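Local coordinates for protein Ufm1-specific protease (Caenorhabditis elegans, PDB 5EJJ) that is a cysteine protease that cleaves the peptide bond at the C-terminal glycine of the ubiquitin-like modifier UFM1, releasing it from target proteins, at residues A[189-194]-A[247-252]; A[491-496]-A[552-557]. One frame throughout, in Å; residues are numbered along the deposited sequence.

Contact 1 of 2, residues A[189-194]-A[247-252]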
loop_
_atom_site.group_PDB
_atom_site.type_symbol
_atom_site.label_atom_id
_atom_site.label_comp_id
_atom_site.label_asym_id
_atom_site.label_seq_id
_atom_site.Cartn_x
_atom_site.Cartn_y
_atom_site.Cartn_z
ATOM N N PHE A 189 -10.738 7.702 -18.069
ATOM C CA PHE A 189 -10.636 7.035 -16.764
ATOM C C PHE A 189 -9.301 7.217 -16.079
ATOM O O PHE A 189 -9.202 7.058 -14.866
ATOM C CB PHE A 189 -10.816 5.527 -16.897
ATOM C CG PHE A 189 -12.068 5.114 -17.582
ATOM C CD1 PHE A 189 -12.084 4.931 -18.955
ATOM C CD2 PHE A 189 -13.227 4.874 -16.848
ATOM C CE1 PHE A 189 -13.241 4.544 -19.586
ATOM C CE2 PHE A 189 -14.382 4.484 -17.475
ATOM C CZ PHE A 189 -14.392 4.315 -18.849
ATOM N N SER A 190 -8.258 7.479 -16.852
ATOM C CA SER A 190 -6.934 7.468 -16.273
ATOM C C SER A 190 -6.330 8.846 -16.066
ATOM O O SER A 190 -5.117 8.956 -15.904
ATOM C CB SER A 190 -6.001 6.625 -17.139
ATOM O OG SER A 190 -5.953 7.084 -18.478
ATOM N N LYS A 191 -7.160 9.889 -16.044
ATOM C CA LYS A 191 -6.656 11.253 -16.254
ATOM C C LYS A 191 -5.846 11.835 -15.102
ATOM O O LYS A 191 -4.645 12.121 -15.251
ATOM C CB LYS A 191 -7.766 12.221 -16.645
ATOM C CG LYS A 191 -7.239 13.417 -17.449
ATOM C CD LYS A 191 -8.189 14.615 -17.374
ATOM C CE LYS A 191 -7.579 15.886 -17.978
ATOM N NZ LYS A 191 -8.411 17.093 -17.642
ATOM N N GLY A 192 -6.493 12.039 -13.966
ATOM C CA GLY A 192 -5.748 12.441 -12.793
ATOM C C GLY A 192 -5.833 11.275 -11.847
ATOM O O GLY A 192 -6.051 11.428 -10.644
ATOM N N ALA A 193 -5.698 10.078 -12.400
ATOM C CA ALA A 193 -5.960 8.885 -11.610
ATOM C C ALA A 193 -4.787 8.483 -10.701
ATOM O O ALA A 193 -3.639 8.910 -10.901
ATOM C CB ALA A 193 -6.396 7.737 -12.517
ATOM N N VAL A 194 -5.075 7.677 -9.692
ATOM C CA VAL A 194 -4.004 7.088 -8.907
ATOM C C VAL A 194 -4.124 5.565 -8.758
ATOM O O VAL A 194 -5.183 5.047 -8.412
ATOM C CB VAL A 194 -3.874 7.744 -7.517
ATOM C CG1 VAL A 194 -3.083 9.017 -7.619
ATOM C CG2 VAL A 194 -5.242 7.973 -6.898
ATOM N N ALA A 247 -2.916 1.709 -16.317
ATOM C CA ALA A 247 -3.514 2.514 -17.385
ATOM C C ALA A 247 -3.022 3.951 -17.246
ATOM O O ALA A 247 -3.463 4.675 -16.343
ATOM C CB ALA A 247 -5.010 2.500 -17.227
ATOM N N PHE A 248 -2.103 4.373 -18.107
ATOM C CA PHE A 248 -1.588 5.734 -18.010
ATOM C C PHE A 248 -2.357 6.642 -18.959
ATOM O O PHE A 248 -2.747 6.221 -20.051
ATOM C CB PHE A 248 -0.092 5.785 -18.324
ATOM C CG PHE A 248 0.760 5.091 -17.312
ATOM C CD1 PHE A 248 0.886 5.605 -16.031
ATOM C CD2 PHE A 248 1.437 3.932 -17.636
ATOM C CE1 PHE A 248 1.668 4.981 -15.090
ATOM C CE2 PHE A 248 2.217 3.291 -16.700
ATOM C CZ PHE A 248 2.335 3.817 -15.421
ATOM N N PHE A 249 -2.599 7.878 -18.532
ATOM C CA PHE A 249 -3.293 8.833 -19.379
ATOM C C PHE A 249 -2.494 9.037 -20.661
ATOM O O PHE A 249 -1.293 9.326 -20.620
ATOM C CB PHE A 249 -3.497 10.153 -18.642
ATOM C CG PHE A 249 -4.064 11.257 -19.503
ATOM C CD1 PHE A 249 -5.442 11.445 -19.605
ATOM C CD2 PHE A 249 -3.224 12.120 -20.192
ATOM C CE1 PHE A 249 -5.965 12.463 -20.393
ATOM C CE2 PHE A 249 -3.738 13.123 -20.970
ATOM C CZ PHE A 249 -5.112 13.298 -21.075
ATOM N N GLY A 250 -3.160 8.832 -21.793
ATOM C CA GLY A 250 -2.578 9.115 -23.083
ATOM C C GLY A 250 -2.117 7.922 -23.890
ATOM O O GLY A 250 -1.626 8.108 -25.001
ATOM N N ASP A 251 -2.245 6.701 -23.372
ATOM C CA ASP A 251 -1.797 5.548 -24.184
ATOM C C ASP A 251 -2.893 4.840 -24.978
ATOM O O ASP A 251 -4.072 4.893 -24.624
ATOM C CB ASP A 251 -0.878 4.552 -23.439
ATOM C CG ASP A 251 -1.411 4.147 -22.078
ATOM O OD1 ASP A 251 -0.584 3.751 -21.229
ATOM O OD2 ASP A 251 -2.636 4.219 -21.844
ATOM N N SER A 252 -2.461 4.210 -26.072
ATOM C CA SER A 252 -3.349 3.630 -27.068
ATOM C C SER A 252 -3.730 2.236 -26.674
ATOM O O SER A 252 -2.943 1.539 -26.045
ATOM C CB SER A 252 -2.669 3.586 -28.445
ATOM O OG SER A 252 -1.732 2.519 -28.576
#
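A type II beta turn, Phe-248 to Asp-251, lies against the short, weakly bonded helix 187-190. The turn belongs to the loop that joins strand 235-247 to the long helix 253-280. It places Phe-249 next to Ser-190, with their CA atoms 5.0 Å apart. Within the turn, a weak backbone bond runs from Asp-251 N to Phe-248 O. Gly-250 takes the third position with a positive phi of 104°.

Between the two segments the interaction is van der Waals. Ser-190 fills the buried part. Its CB sits 3.3 Å from Ala-247 O and 4.2 Å from Ala-247 CB. Its OG lies between its own backbone N and carbonyl carbon (chi1 57°) and faces the backbone of Phe-249, with OG 3.3 Å from Phe-249 CA. This hydroxyl makes a weak hydrogen bond with Leu-186 O, four residues earlier in the chain. Ala-247 also packs on strand 127-139, which continues the buried side of the contact into the sheet.

Polar ties between the same two regions come from residues just before 189-194, where Asp-187 OD1 accepts a bond from Gly-250 N and the backbones of Tyr-185 and Asp-251 are bonded, while on the helix side Asp-251 OD1 forms a salt bridge with Arg-259 NH2.

The outer part is Phe-249 beside Lys-191. Phe-249 CG is anti to the backbone N (chi1 173°), which carries the ring outward alongside the lysine. Both side chains point the same way. At the base of the ring, Phe-249 CB is 3.4 Å from Ser-190 O. The lysine methylenes do the touching further out, with Lys-191 CG 3.3 Å from Phe-249 CE1 and obliquely placed to the ring.

Contact 2 of 2, residues A[491-496]-A[552-557]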
loop_
_atom_site.group_PDB
_atom_site.type_symbol
_atom_site.label_atom_id
_atom_site.label_comp_id
_atom_site.label_asym_id
_atom_site.label_seq_id
_atom_site.Cartn_x
_atom_site.Cartn_y
_atom_site.Cartn_z
ATOM N N VAL A 491 -6.347 9.218 16.765
ATOM C CA VAL A 491 -6.533 9.533 18.174
ATOM C C VAL A 491 -8.001 9.790 18.457
ATOM O O VAL A 491 -8.652 10.575 17.754
ATOM C CB VAL A 491 -5.691 10.762 18.571
ATOM C CG1 VAL A 491 -6.154 11.347 19.883
ATOM C CG2 VAL A 491 -4.224 10.374 18.640
ATOM N N MET A 492 -8.531 9.102 19.467
ATOM C CA MET A 492 -9.871 9.416 19.920
ATOM C C MET A 492 -9.814 10.480 21.005
ATOM O O MET A 492 -9.175 10.304 22.059
ATOM C CB MET A 492 -10.621 8.186 20.410
ATOM C CG MET A 492 -11.994 8.522 21.015
ATOM S SD MET A 492 -12.049 8.793 22.823
ATOM C CE MET A 492 -13.803 9.101 23.008
ATOM N N ILE A 493 -10.474 11.598 20.708
ATOM C CA ILE A 493 -10.570 12.726 21.621
ATOM C C ILE A 493 -11.926 12.643 22.320
ATOM O O ILE A 493 -12.990 12.646 21.676
ATOM C CB ILE A 493 -10.342 14.089 20.879
ATOM C CG1 ILE A 493 -10.469 15.283 21.822
ATOM C CG2 ILE A 493 -11.300 14.261 19.723
ATOM C CD1 ILE A 493 -9.319 15.462 22.723
ATOM N N GLY A 494 -11.866 12.505 23.645
ATOM C CA GLY A 494 -13.049 12.418 24.483
ATOM C C GLY A 494 -13.545 13.802 24.831
ATOM O O GLY A 494 -13.147 14.387 25.846
ATOM N N GLY A 495 -14.410 14.328 23.964
ATOM C CA GLY A 495 -15.016 15.633 24.155
ATOM C C GLY A 495 -15.936 15.549 25.335
ATOM O O GLY A 495 -16.025 14.487 25.955
ATOM N N ASN A 496 -16.647 16.613 25.675
ATOM C CA ASN A 496 -17.493 16.421 26.845
ATOM C C ASN A 496 -18.812 15.681 26.612
ATOM O O ASN A 496 -19.053 14.631 27.225
ATOM C CB ASN A 496 -17.567 17.649 27.745
ATOM C CG ASN A 496 -16.331 17.759 28.633
ATOM O OD1 ASN A 496 -16.403 17.718 29.867
ATOM N ND2 ASN A 496 -15.173 17.867 27.990
ATOM N N TYR A 552 -11.232 17.504 28.605
ATOM C CA TYR A 552 -11.148 16.552 27.495
ATOM C C TYR A 552 -10.211 15.379 27.794
ATOM O O TYR A 552 -9.123 15.577 28.335
ATOM C CB TYR A 552 -10.686 17.265 26.229
ATOM C CG TYR A 552 -11.761 18.046 25.501
ATOM C CD1 TYR A 552 -12.326 17.557 24.340
ATOM C CD2 TYR A 552 -12.183 19.287 25.948
ATOM C CE1 TYR A 552 -13.294 18.268 23.647
ATOM C CE2 TYR A 552 -13.159 20.004 25.258
ATOM C CZ TYR A 552 -13.712 19.477 24.111
ATOM O OH TYR A 552 -14.679 20.150 23.401
ATOM N N ASN A 553 -10.642 14.162 27.451
ATOM C CA ASN A 553 -9.769 12.983 27.520
ATOM C C ASN A 553 -9.324 12.480 26.121
ATOM O O ASN A 553 -10.044 12.630 25.129
ATOM C CB ASN A 553 -10.399 11.866 28.376
ATOM C CG ASN A 553 -10.059 11.997 29.875
ATOM O OD1 ASN A 553 -9.351 12.920 30.278
ATOM N ND2 ASN A 553 -10.570 11.075 30.696
ATOM N N MET A 554 -8.120 11.919 26.044
ATOM C CA MET A 554 -7.536 11.494 24.768
ATOM C C MET A 554 -6.931 10.089 24.875
ATOM O O MET A 554 -6.086 9.816 25.751
ATOM C CB MET A 554 -6.459 12.490 24.325
ATOM C CG MET A 554 -6.767 13.230 23.034
ATOM S SD MET A 554 -5.807 14.761 22.806
ATOM C CE MET A 554 -6.186 15.632 24.324
ATOM N N VAL A 555 -7.370 9.191 23.995
ATOM C CA VAL A 555 -6.795 7.846 23.954
ATOM C C VAL A 555 -5.918 7.678 22.709
ATOM O O VAL A 555 -6.310 8.053 21.595
ATOM C CB VAL A 555 -7.862 6.719 24.114
ATOM C CG1 VAL A 555 -9.108 7.025 23.321
ATOM C CG2 VAL A 555 -7.294 5.369 23.713
ATOM N N LEU A 556 -4.723 7.137 22.947
ATOM C CA LEU A 556 -3.611 7.120 22.010
ATOM C C LEU A 556 -3.122 5.696 21.805
ATOM O O LEU A 556 -2.203 5.251 22.510
ATOM C CB LEU A 556 -2.458 7.937 22.583
ATOM C CG LEU A 556 -2.361 9.404 22.177
ATOM C CD1 LEU A 556 -3.646 10.132 22.430
ATOM C CD2 LEU A 556 -1.223 10.075 22.909
ATOM N N PRO A 557 -3.720 4.976 20.837
ATOM C CA PRO A 557 -3.440 3.547 20.654
ATOM C C PRO A 557 -1.983 3.249 20.329
ATOM O O PRO A 557 -1.364 3.950 19.523
ATOM C CB PRO A 557 -4.359 3.169 19.496
ATOM C CG PRO A 557 -5.486 4.179 19.565
ATOM C CD PRO A 557 -4.794 5.442 19.943
#
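Strands 491-494 and 552-557 are antiparallel neighbours in the sheet of the C78 peptidase domain, a cysteine protease of clan CA. Two hydrogen-bonded pairs join them, Met-492 with Val-555 and Gly-494 with Asn-553. Each pair satisfies the N and O of both residues.

In the first pair, Val-555 N reaches Met-492 O at 2.9 Å, almost straight (165°) and nearly along the C=O axis. The return bond, Met-492 N to Val-555 O, is 3.2 Å and less straight. In the second pair, Gly-494 N donates to Asn-553 O. Asn-553 N meets a lone pair of Gly-494 O at 3.0 Å, with a C=O...donor angle of 133°. Val-491 and Ile-493 instead bond by backbone to strand 499-507, and Tyr-552 and Leu-556 to strand 462-467. Both strands are therefore interior to the sheet.

Between the bonded pairs, Ile-493 and Met-554 share a face. Ile-493 CG1 is anti to its backbone N, and CD1 runs alongside the methionine to touch its CG, SD and CE. Val-491 CG1 crosses Met-554 obliquely and meets its CG at 3.7 Å. On the other face, Met-492 bends at chi2 and lays SD 3.5 Å from Val-555 CG1. This side chain touches helix 447-457 and is about 7 Å from that of Cys-396, the inferred catalytic cysteine.

At the Tyr-552 end of the pair, Tyr-552 OH is bonded to Ser-547 N, and Asn-496 OD1 holds Phe-551 N weakly. The asparagine amide stands 68° from the Tyr-552 ring plane, with ND2 3.9 Å above one face, offset toward the rim.

The two contacts hold different elements, contact 1 in the UfSP2 N-terminal region and contact 2 in the C78 peptidase region. Their centres are about 42 Å apart and their nearest atoms about 24 Å, so they do not touch. Contact 1 closes along the chain before contact 2 opens. Contact 1 is partly buried: a turn meets a short helix at the margin of a five-stranded sheet, away from the annotated sites. It buries less surface and relies on nonpolar touching, with polar ties supplied from outside its segments. Contact 2 is buried, near the inferred catalytic cysteine and histidine. There, paired backbone bonds set the register, and apolar side chains meet on both faces, though one also carries Asn-553.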